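Local coordinates for core protein VP4 (PDB 2JHP) that carries out the capping of viral RNA as a multifunctional enzyme of the bluetongue virus core and is a component of the inner capsid, at residues P4-Y9 with D492-M497; F22-K27 with Y44-Y49. All coordinates share one frame; numbering follows the deposited sequence.

Contact 1. Residues P4-Y9 with D492-M497. With GUN (guanine), chain E.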
ATOM      1  N   PRO A   4      -3.423 -18.312  12.442  1.00 -6.80           N
ATOM      2  CA  PRO A   4      -4.682 -17.860  11.859  1.00 18.25           C
ATOM      3  C   PRO A   4      -4.951 -18.586  10.549  1.00 10.29           C
ATOM      4  O   PRO A   4      -4.022 -18.846   9.780  1.00 11.77           O
ATOM      5  CB  PRO A   4      -4.469 -16.354  11.615  1.00 -3.42           C
ATOM      6  CG  PRO A   4      -3.338 -15.985  12.551  1.00 19.57           C
ATOM      7  CD  PRO A   4      -2.470 -17.206  12.621  1.00 -2.90           C
ATOM      8  N   HIS A   5      -6.215 -18.936  10.331  1.00 13.18           N
ATOM      9  CA  HIS A   5      -6.616 -19.677   9.151  1.00 21.09           C
ATOM     10  C   HIS A   5      -7.873 -19.055   8.537  1.00 15.55           C
ATOM     11  O   HIS A   5      -8.692 -18.471   9.239  1.00 21.29           O
ATOM     12  CB  HIS A   5      -6.861 -21.142   9.503  1.00 -4.81           C
ATOM     13  CG  HIS A   5      -8.068 -21.361  10.363  1.00 -6.30           C
ATOM     14  ND1 HIS A   5      -7.983 -21.561  11.727  1.00 -4.02           N
ATOM     15  CD2 HIS A   5      -9.392 -21.381  10.062  1.00 -9.58           C
ATOM     16  CE1 HIS A   5      -9.199 -21.718  12.223  1.00  4.26           C
ATOM     17  NE2 HIS A   5     -10.071 -21.610  11.235  1.00 18.49           N
ATOM     18  N   ALA A   6      -8.004 -19.184   7.223  1.00  8.30           N
ATOM     19  CA  ALA A   6      -9.210 -18.790   6.519  1.00  7.39           C
ATOM     20  C   ALA A   6     -10.168 -19.970   6.487  1.00 10.70           C
ATOM     21  O   ALA A   6      -9.734 -21.131   6.405  1.00 17.37           O
ATOM     22  CB  ALA A   6      -8.866 -18.350   5.106  1.00 11.97           C
ATOM     23  N   VAL A   7     -11.452 -19.692   6.577  1.00 -4.54           N
ATOM     24  CA  VAL A   7     -12.424 -20.710   6.307  1.00 -0.51           C
ATOM     25  C   VAL A   7     -12.771 -20.587   4.818  1.00 11.05           C
ATOM     26  O   VAL A   7     -13.405 -19.617   4.380  1.00 16.77           O
ATOM     27  CB  VAL A   7     -13.686 -20.569   7.217  1.00 13.59           C
ATOM     28  CG1 VAL A   7     -14.749 -21.601   6.855  1.00 23.92           C
ATOM     29  CG2 VAL A   7     -13.301 -20.701   8.686  1.00 19.07           C
ATOM     30  N   LEU A   8     -12.309 -21.558   4.034  1.00 -2.62           N
ATOM     31  CA  LEU A   8     -12.500 -21.540   2.605  1.00 13.72           C
ATOM     32  C   LEU A   8     -13.863 -22.129   2.312  1.00  8.93           C
ATOM     33  O   LEU A   8     -14.025 -23.347   2.142  1.00 13.45           O
ATOM     34  CB  LEU A   8     -11.380 -22.298   1.892  1.00  2.80           C
ATOM     35  CG  LEU A   8      -9.929 -21.909   2.189  1.00  5.66           C
ATOM     36  CD1 LEU A   8      -8.933 -22.824   1.430  1.00 -8.85           C
ATOM     37  CD2 LEU A   8      -9.673 -20.438   1.869  1.00 18.40           C
ATOM     38  N   TYR A   9     -14.847 -21.244   2.278  1.00 13.12           N
ATOM     39  CA  TYR A   9     -16.221 -21.654   2.096  1.00 20.74           C
ATOM     40  C   TYR A   9     -16.581 -21.747   0.620  1.00 25.86           C
ATOM     41  O   TYR A   9     -16.395 -20.793  -0.150  1.00 15.66           O
ATOM     42  CB  TYR A   9     -17.176 -20.713   2.830  1.00 18.16           C
ATOM     43  CG  TYR A   9     -18.635 -20.965   2.514  1.00  6.36           C
ATOM     44  CD1 TYR A   9     -19.410 -21.806   3.316  1.00 21.13           C
ATOM     45  CD2 TYR A   9     -19.242 -20.360   1.406  1.00 20.91           C
ATOM     46  CE1 TYR A   9     -20.756 -22.038   3.020  1.00 13.65           C
ATOM     47  CE2 TYR A   9     -20.580 -20.582   1.103  1.00 15.82           C
ATOM     48  CZ  TYR A   9     -21.333 -21.415   1.914  1.00 -3.50           C
ATOM     49  OH  TYR A   9     -22.648 -21.634   1.608  1.00 11.51           O
ATOM     50  N   ASP A 492      -8.862 -11.129   2.237  1.00 19.46           N
ATOM     51  CA  ASP A 492      -8.519 -12.414   2.780  1.00 14.31           C
ATOM     52  C   ASP A 492      -8.200 -12.244   4.267  1.00  8.86           C
ATOM     53  O   ASP A 492      -7.163 -11.692   4.640  1.00 16.66           O
ATOM     54  CB  ASP A 492      -7.357 -12.996   1.951  1.00 15.30           C
ATOM     55  CG  ASP A 492      -6.733 -14.228   2.562  1.00 33.81           C
ATOM     56  OD1 ASP A 492      -7.218 -14.761   3.588  1.00 14.51           O
ATOM     57  OD2 ASP A 492      -5.714 -14.666   1.992  1.00 20.58           O
ATOM     58  N   PRO A 493      -9.135 -12.678   5.126  1.00 12.53           N
ATOM     59  CA  PRO A 493      -8.974 -12.523   6.577  1.00 12.09           C
ATOM     60  C   PRO A 493      -7.687 -13.132   7.165  1.00 15.07           C
ATOM     61  O   PRO A 493      -7.083 -12.532   8.065  1.00 23.26           O
ATOM     62  CB  PRO A 493     -10.245 -13.176   7.132  1.00 17.83           C
ATOM     63  CG  PRO A 493     -11.260 -12.982   6.005  1.00  0.47           C
ATOM     64  CD  PRO A 493     -10.441 -13.277   4.785  1.00 13.64           C
ATOM     65  N   ALA A 494      -7.264 -14.288   6.659  1.00  9.29           N
ATOM     66  CA  ALA A 494      -6.009 -14.907   7.098  1.00 12.13           C
ATOM     67  C   ALA A 494      -4.803 -13.994   6.825  1.00 10.49           C
ATOM     68  O   ALA A 494      -3.941 -13.794   7.688  1.00 16.64           O
ATOM     69  CB  ALA A 494      -5.822 -16.248   6.429  1.00 30.37           C
ATOM     70  N   TRP A 495      -4.763 -13.433   5.622  1.00 13.22           N
ATOM     71  CA  TRP A 495      -3.718 -12.519   5.237  1.00 13.25           C
ATOM     72  C   TRP A 495      -3.696 -11.305   6.159  1.00 38.05           C
ATOM     73  O   TRP A 495      -2.669 -10.998   6.757  1.00 18.80           O
ATOM     74  CB  TRP A 495      -3.891 -12.093   3.775  1.00  9.36           C
ATOM     75  CG  TRP A 495      -2.860 -11.111   3.364  1.00 18.10           C
ATOM     76  CD1 TRP A 495      -3.042  -9.775   3.147  1.00  6.53           C
ATOM     77  CD2 TRP A 495      -1.460 -11.364   3.168  1.00 11.93           C
ATOM     78  NE1 TRP A 495      -1.848  -9.187   2.811  1.00 15.64           N
ATOM     79  CE2 TRP A 495      -0.864 -10.138   2.804  1.00 15.08           C
ATOM     80  CE3 TRP A 495      -0.663 -12.514   3.226  1.00 24.89           C
ATOM     81  CZ2 TRP A 495       0.507 -10.021   2.515  1.00 12.19           C
ATOM     82  CZ3 TRP A 495       0.699 -12.402   2.938  1.00  8.53           C
ATOM     83  CH2 TRP A 495       1.270 -11.161   2.594  1.00 12.91           C
ATOM     84  N   ALA A 496      -4.838 -10.628   6.268  1.00 16.92           N
ATOM     85  CA  ALA A 496      -5.020  -9.478   7.160  1.00 15.18           C
ATOM     86  C   ALA A 496      -4.474  -9.781   8.557  1.00 16.72           C
ATOM     87  O   ALA A 496      -3.810  -8.951   9.154  1.00 21.43           O
ATOM     88  CB  ALA A 496      -6.494  -9.087   7.221  1.00 13.36           C
ATOM     89  N   MET A 497      -4.708 -11.005   9.021  1.00 14.70           N
ATOM     90  CA  MET A 497      -4.266 -11.466  10.333  1.00 23.47           C
ATOM     91  C   MET A 497      -2.770 -11.727  10.505  1.00 28.42           C
ATOM     92  O   MET A 497      -2.333 -12.030  11.612  1.00 16.20           O
ATOM     93  CB  MET A 497      -5.084 -12.678  10.768  1.00 26.10           C
ATOM     94  CG  MET A 497      -6.428 -12.294  11.347  1.00 35.21           C
ATOM     95  SD  MET A 497      -7.522 -13.663  11.680  1.00 21.21           S
ATOM     96  CE  MET A 497      -7.051 -14.027  13.352  1.00 15.34           C
TER
HETATM   97  N9  GUN E1648      -0.741  -3.339  -1.320  1.00127.74           N
HETATM   98  C8  GUN E1648       0.479  -2.977  -1.716  1.00 89.91           C
HETATM   99  N7  GUN E1648       1.389  -3.661  -1.017  1.00109.04           N
HETATM  100  C5  GUN E1648       0.749  -4.469  -0.172  1.00119.52           C
HETATM  101  C6  GUN E1648       1.174  -5.396   0.782  1.00 82.38           C
HETATM  102  O6  GUN E1648       2.372  -5.598   0.974  1.00107.82           O
HETATM  103  N1  GUN E1648       0.218  -6.101   1.525  1.00 61.64           N
HETATM  104  C2  GUN E1648      -1.141  -5.844   1.284  1.00 22.19           C
HETATM  105  N2  GUN E1648      -2.069  -6.490   1.964  1.00 50.40           N
HETATM  106  N3  GUN E1648      -1.512  -4.943   0.358  1.00 50.39           N
HETATM  107  C4  GUN E1648      -0.611  -4.261  -0.367  1.00119.15           C

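Contact 2. Residues F22-K27 with Y44-Y49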
ATOM      1  N   PHE A  22      -6.992 -32.621   0.960  1.00 24.98           N
ATOM      2  CA  PHE A  22      -6.173 -32.952   2.132  1.00  4.94           C
ATOM      3  C   PHE A  22      -6.364 -31.997   3.312  1.00 -6.63           C
ATOM      4  O   PHE A  22      -6.067 -32.347   4.459  1.00 15.26           O
ATOM      5  CB  PHE A  22      -4.693 -33.043   1.753  1.00 -0.99           C
ATOM      6  CG  PHE A  22      -4.394 -34.072   0.684  1.00 13.01           C
ATOM      7  CD1 PHE A  22      -3.646 -33.729  -0.439  1.00-10.07           C
ATOM      8  CD2 PHE A  22      -4.866 -35.377   0.799  1.00  4.82           C
ATOM      9  CE1 PHE A  22      -3.364 -34.670  -1.431  1.00 40.02           C
ATOM     10  CE2 PHE A  22      -4.592 -36.329  -0.186  1.00 13.66           C
ATOM     11  CZ  PHE A  22      -3.837 -35.973  -1.303  1.00  7.75           C
ATOM     12  N   LEU A  23      -6.842 -30.785   3.020  1.00 -3.01           N
ATOM     13  CA  LEU A  23      -7.315 -29.877   4.045  1.00  6.99           C
ATOM     14  C   LEU A  23      -8.580 -30.454   4.679  1.00 10.94           C
ATOM     15  O   LEU A  23      -9.323 -31.200   4.026  1.00  8.44           O
ATOM     16  CB  LEU A  23      -7.602 -28.502   3.448  1.00 12.45           C
ATOM     17  CG  LEU A  23      -6.448 -27.787   2.749  1.00  8.08           C
ATOM     18  CD1 LEU A  23      -6.934 -26.435   2.308  1.00  5.44           C
ATOM     19  CD2 LEU A  23      -5.230 -27.645   3.646  1.00  9.69           C
ATOM     20  N   PRO A  24      -8.840 -30.101   5.948  1.00  4.63           N
ATOM     21  CA  PRO A  24      -9.993 -30.671   6.634  1.00 11.06           C
ATOM     22  C   PRO A  24     -11.268 -30.056   6.076  1.00 15.34           C
ATOM     23  O   PRO A  24     -11.204 -29.033   5.387  1.00 -7.94           O
ATOM     24  CB  PRO A  24      -9.800 -30.259   8.101  1.00 -4.94           C
ATOM     25  CG  PRO A  24      -8.584 -29.392   8.149  1.00 -6.34           C
ATOM     26  CD  PRO A  24      -8.125 -29.106   6.769  1.00 12.49           C
ATOM     27  N   ILE A  25     -12.402 -30.693   6.356  1.00 17.50           N
ATOM     28  CA  ILE A  25     -13.703 -30.252   5.857  1.00 13.17           C
ATOM     29  C   ILE A  25     -14.646 -30.006   7.025  1.00 11.33           C
ATOM     30  O   ILE A  25     -14.713 -30.794   7.974  1.00 19.78           O
ATOM     31  CB  ILE A  25     -14.326 -31.306   4.904  1.00 12.86           C
ATOM     32  CG1 ILE A  25     -13.384 -31.592   3.736  1.00-10.25           C
ATOM     33  CG2 ILE A  25     -15.672 -30.838   4.366  1.00 15.90           C
ATOM     34  CD1 ILE A  25     -13.199 -33.070   3.474  1.00 32.01           C
ATOM     35  N   TRP A  26     -15.373 -28.904   6.943  1.00 10.23           N
ATOM     36  CA  TRP A  26     -16.364 -28.553   7.945  1.00 11.15           C
ATOM     37  C   TRP A  26     -17.737 -28.538   7.284  1.00 11.44           C
ATOM     38  O   TRP A  26     -18.015 -27.685   6.436  1.00 15.91           O
ATOM     39  CB  TRP A  26     -16.012 -27.190   8.556  1.00 13.38           C
ATOM     40  CG  TRP A  26     -16.924 -26.650   9.647  1.00 19.20           C
ATOM     41  CD1 TRP A  26     -17.906 -27.317  10.329  1.00 13.59           C
ATOM     42  CD2 TRP A  26     -16.885 -25.327  10.198  1.00  9.15           C
ATOM     43  NE1 TRP A  26     -18.491 -26.482  11.255  1.00 15.71           N
ATOM     44  CE2 TRP A  26     -17.881 -25.258  11.197  1.00 12.50           C
ATOM     45  CE3 TRP A  26     -16.103 -24.189   9.940  1.00 21.95           C
ATOM     46  CZ2 TRP A  26     -18.122 -24.093  11.937  1.00  9.45           C
ATOM     47  CZ3 TRP A  26     -16.344 -23.024  10.680  1.00 20.08           C
ATOM     48  CH2 TRP A  26     -17.343 -22.992  11.669  1.00 10.84           C
ATOM     49  N   LYS A  27     -18.590 -29.480   7.672  1.00 16.51           N
ATOM     50  CA  LYS A  27     -19.987 -29.471   7.253  1.00 14.86           C
ATOM     51  C   LYS A  27     -20.871 -28.793   8.294  1.00 20.23           C
ATOM     52  O   LYS A  27     -21.134 -29.354   9.359  1.00 24.74           O
ATOM     53  CB  LYS A  27     -20.477 -30.896   6.993  1.00 17.97           C
ATOM     54  CG  LYS A  27     -21.975 -31.003   6.753  1.00 12.93           C
ATOM     55  CD  LYS A  27     -22.443 -32.447   6.827  1.00 22.02           C
ATOM     56  CE  LYS A  27     -23.894 -32.579   6.393  1.00 77.38           C
ATOM     57  NZ  LYS A  27     -24.456 -33.916   6.733  1.00 30.51           N
ATOM     58  N   TYR A  44      -9.861 -26.154  14.104  1.00 13.66           N
ATOM     59  CA  TYR A  44      -9.028 -26.202  12.906  1.00 -5.55           C
ATOM     60  C   TYR A  44      -7.758 -25.359  13.019  1.00 -3.41           C
ATOM     61  O   TYR A  44      -7.806 -24.182  13.387  1.00  8.26           O
ATOM     62  CB  TYR A  44      -9.856 -25.808  11.681  1.00  3.82           C
ATOM     63  CG  TYR A  44     -11.103 -26.645  11.522  1.00 -8.61           C
ATOM     64  CD1 TYR A  44     -12.368 -26.086  11.707  1.00 13.03           C
ATOM     65  CD2 TYR A  44     -11.020 -28.012  11.204  1.00  6.03           C
ATOM     66  CE1 TYR A  44     -13.518 -26.852  11.569  1.00 22.82           C
ATOM     67  CE2 TYR A  44     -12.169 -28.790  11.061  1.00 11.94           C
ATOM     68  CZ  TYR A  44     -13.414 -28.201  11.251  1.00  2.98           C
ATOM     69  OH  TYR A  44     -14.555 -28.956  11.120  1.00 40.42           O
ATOM     70  N   ALA A  45      -6.619 -25.978  12.701  1.00  1.83           N
ATOM     71  CA  ALA A  45      -5.323 -25.306  12.821  1.00 -0.48           C
ATOM     72  C   ALA A  45      -4.673 -24.931  11.475  1.00 10.62           C
ATOM     73  O   ALA A  45      -3.633 -24.271  11.446  1.00 19.80           O
ATOM     74  CB  ALA A  45      -4.386 -26.127  13.672  1.00  3.19           C
ATOM     75  N   THR A  46      -5.293 -25.350  10.373  1.00  4.09           N
ATOM     76  CA  THR A  46      -4.882 -24.935   9.024  1.00  9.61           C
ATOM     77  C   THR A  46      -6.093 -24.310   8.358  1.00  8.21           C
ATOM     78  O   THR A  46      -7.181 -24.338   8.932  1.00 30.90           O
ATOM     79  CB  THR A  46      -4.449 -26.140   8.143  1.00  9.16           C
ATOM     80  OG1 THR A  46      -5.576 -26.994   7.919  1.00 21.71           O
ATOM     81  CG2 THR A  46      -3.358 -26.943   8.796  1.00  4.32           C
ATOM     82  N   ASP A  47      -5.924 -23.771   7.149  1.00 20.13           N
ATOM     83  CA  ASP A  47      -7.078 -23.432   6.316  1.00 13.40           C
ATOM     84  C   ASP A  47      -7.962 -24.664   6.162  1.00 14.95           C
ATOM     85  O   ASP A  47      -7.466 -25.801   6.157  1.00 27.29           O
ATOM     86  CB  ASP A  47      -6.666 -22.880   4.947  1.00  6.50           C
ATOM     87  CG  ASP A  47      -6.008 -21.501   5.041  1.00 28.75           C
ATOM     88  OD1 ASP A  47      -6.265 -20.766   6.023  1.00 18.65           O
ATOM     89  OD2 ASP A  47      -5.226 -21.147   4.131  1.00  9.61           O
ATOM     90  N   VAL A  48      -9.269 -24.426   6.082  1.00  9.66           N
ATOM     91  CA  VAL A  48     -10.276 -25.484   6.056  1.00 10.91           C
ATOM     92  C   VAL A  48     -11.353 -25.172   5.053  1.00 13.55           C
ATOM     93  O   VAL A  48     -11.706 -24.009   4.841  1.00 12.69           O
ATOM     94  CB  VAL A  48     -10.984 -25.671   7.419  1.00 15.84           C
ATOM     95  CG1 VAL A  48     -10.180 -26.563   8.293  1.00197.45           C
ATOM     96  CG2 VAL A  48     -11.249 -24.326   8.105  1.00 30.07           C
ATOM     97  N   TYR A  49     -11.888 -26.227   4.452  1.00 -4.94           N
ATOM     98  CA  TYR A  49     -12.994 -26.064   3.534  1.00 11.16           C
ATOM     99  C   TYR A  49     -14.299 -26.150   4.289  1.00 11.78           C
ATOM    100  O   TYR A  49     -14.406 -26.877   5.276  1.00 18.58           O
ATOM    101  CB  TYR A  49     -12.955 -27.134   2.459  1.00  6.58           C
ATOM    102  CG  TYR A  49     -11.865 -26.952   1.444  1.00 12.67           C
ATOM    103  CD1 TYR A  49     -11.887 -25.886   0.542  1.00 13.87           C
ATOM    104  CD2 TYR A  49     -10.822 -27.868   1.358  1.00 -9.33           C
ATOM    105  CE1 TYR A  49     -10.879 -25.728  -0.415  1.00 24.28           C
ATOM    106  CE2 TYR A  49      -9.807 -27.717   0.408  1.00 20.61           C
ATOM    107  CZ  TYR A  49      -9.847 -26.652  -0.469  1.00  3.30           C
ATOM    108  OH  TYR A  49      -8.845 -26.517  -1.389  1.00 25.87           O
TER

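Contact 1. Residues P4-Y9 with D492-M497
Asp492 OD1, which lies 4.2 Å from Ala6 CB, takes two weak backbone bonds at the start of helix 493-496: one from Ala494 N at 3.1 Å, bent to 123° at the hydrogen, and a longer, straighter one from Trp495 N. This is a helix N-cap, set beside the residues that lead into strand 7-10, the central strand of a five-stranded parallel sheet. The carboxylate is shared: OD2 forms a salt bridge with Arg110. That cationic partner probably helps to keep the buried cap residue charged.

The rest of the contact is apolar. Ala494 CB points at the incoming chain and meets Ala6 at two atoms, the backbone N at 3.7 Å and CB at 3.9 Å; Ala6 N itself bonds to Asp47 OD1. With a methyl group on each side, helix and chain come close, the CA atoms of Ala6 and Ala494 5.1 Å apart. One helical turn further on, Met497 CB abuts Pro4 CB at 3.8 Å. The methionine bends at its third torsion (chi3 90°), which puts CE on Pro4 CB as well, and the ring and the thioether chain cross obliquely.

Trp495 leaves the same helix away from residues 4-9 and belongs to a guanine pocket, with Arg114 in cation-pi contact and Tyr446 and Phe499 edge-to-face with its indole. The short helix thus has one side on residues 4-6, ahead of strand 7-10, and another at a ligand site; Asp492 and Pro493 also touch Ile68 of strand 67-71, the next strand of the sheet. Guanine meets the indole at its edge, N2 lying near the ring plane and 2.8 Å from Trp495 NE1.

Contact 2. Residues F22-K27 with Y44-Y49
Tyr44 lays its ring against Pro24 and Trp26 just ahead of strand 48-51, which runs parallel to strand 25-27 in a beta-alpha-beta unit completed by helix 34-41. Its CE1 stands 3.6 Å above one face of the Trp26 indole, offset toward the rim, while OH reaches Trp26 CB. The two side chains cross at about a right angle, with the ring planes inclined at 41°, an oblique aromatic pair. Tyr44 CD2 and CE2 rest on Pro24 CB. The indole itself runs on to Leu37, Glu40 and Asn41 of helix 34-41.

Thr46 has OG1 between the backbone N and the carbonyl carbon (chi1 65°), from where it donates to Asp47 O at 2.8 Å and also touches Pro24 CD at 3.5 Å. Asp47 O also has Pro24 CD at 3.4 Å and Leu23 CB against it. The carboxylate turns away, OD2 forming a salt bridge with Arg110.

Val48 comes next, its CG1 packed on Pro24 CG; valine and proline cross nearly perpendicularly. Val48 CB in turn lies over a face of the Tyr44 ring, toward its rim.

Tyr49 makes the parallel bridge with Ile25, and both side chains project to the same face of the sheet. Tyr49 N donates to Pro24 O at 3.0 Å, and Tyr49 O accepts from Trp26 N at 2.8 Å with an angle of 154° at the hydrogen; the same carbonyl receives a CA-H...O contact from Ile25. The phenol reaches helix 99-112, where OH bonds to Glu103. Beside it, Leu23 CD1 packs on Tyr49 CE2 at 3.7 Å.

Overall arrangement
From the N terminus the chain enters strand 7-10, passes through helix 15-18 to strand 25-27, then through helix 34-41 to strand 48-51, where contact 2 closes a short loop. Contact 1 closes a far longer one, joining residues 4-9 to 492-497 across most of the chain, so contact 2 falls wholly within its span. Strands 7-10 and 48-51 are neighbours, and the two contacts, their centres 12 Å apart, meet, among other places, at the backbone bond between Leu8 N and Val48 O. Arg110 of helix 99-112 serves an aspartate of each. Contact 2 builds the parallel sheet's edge; contact 1 ties that sheet to the guanine-pocket region.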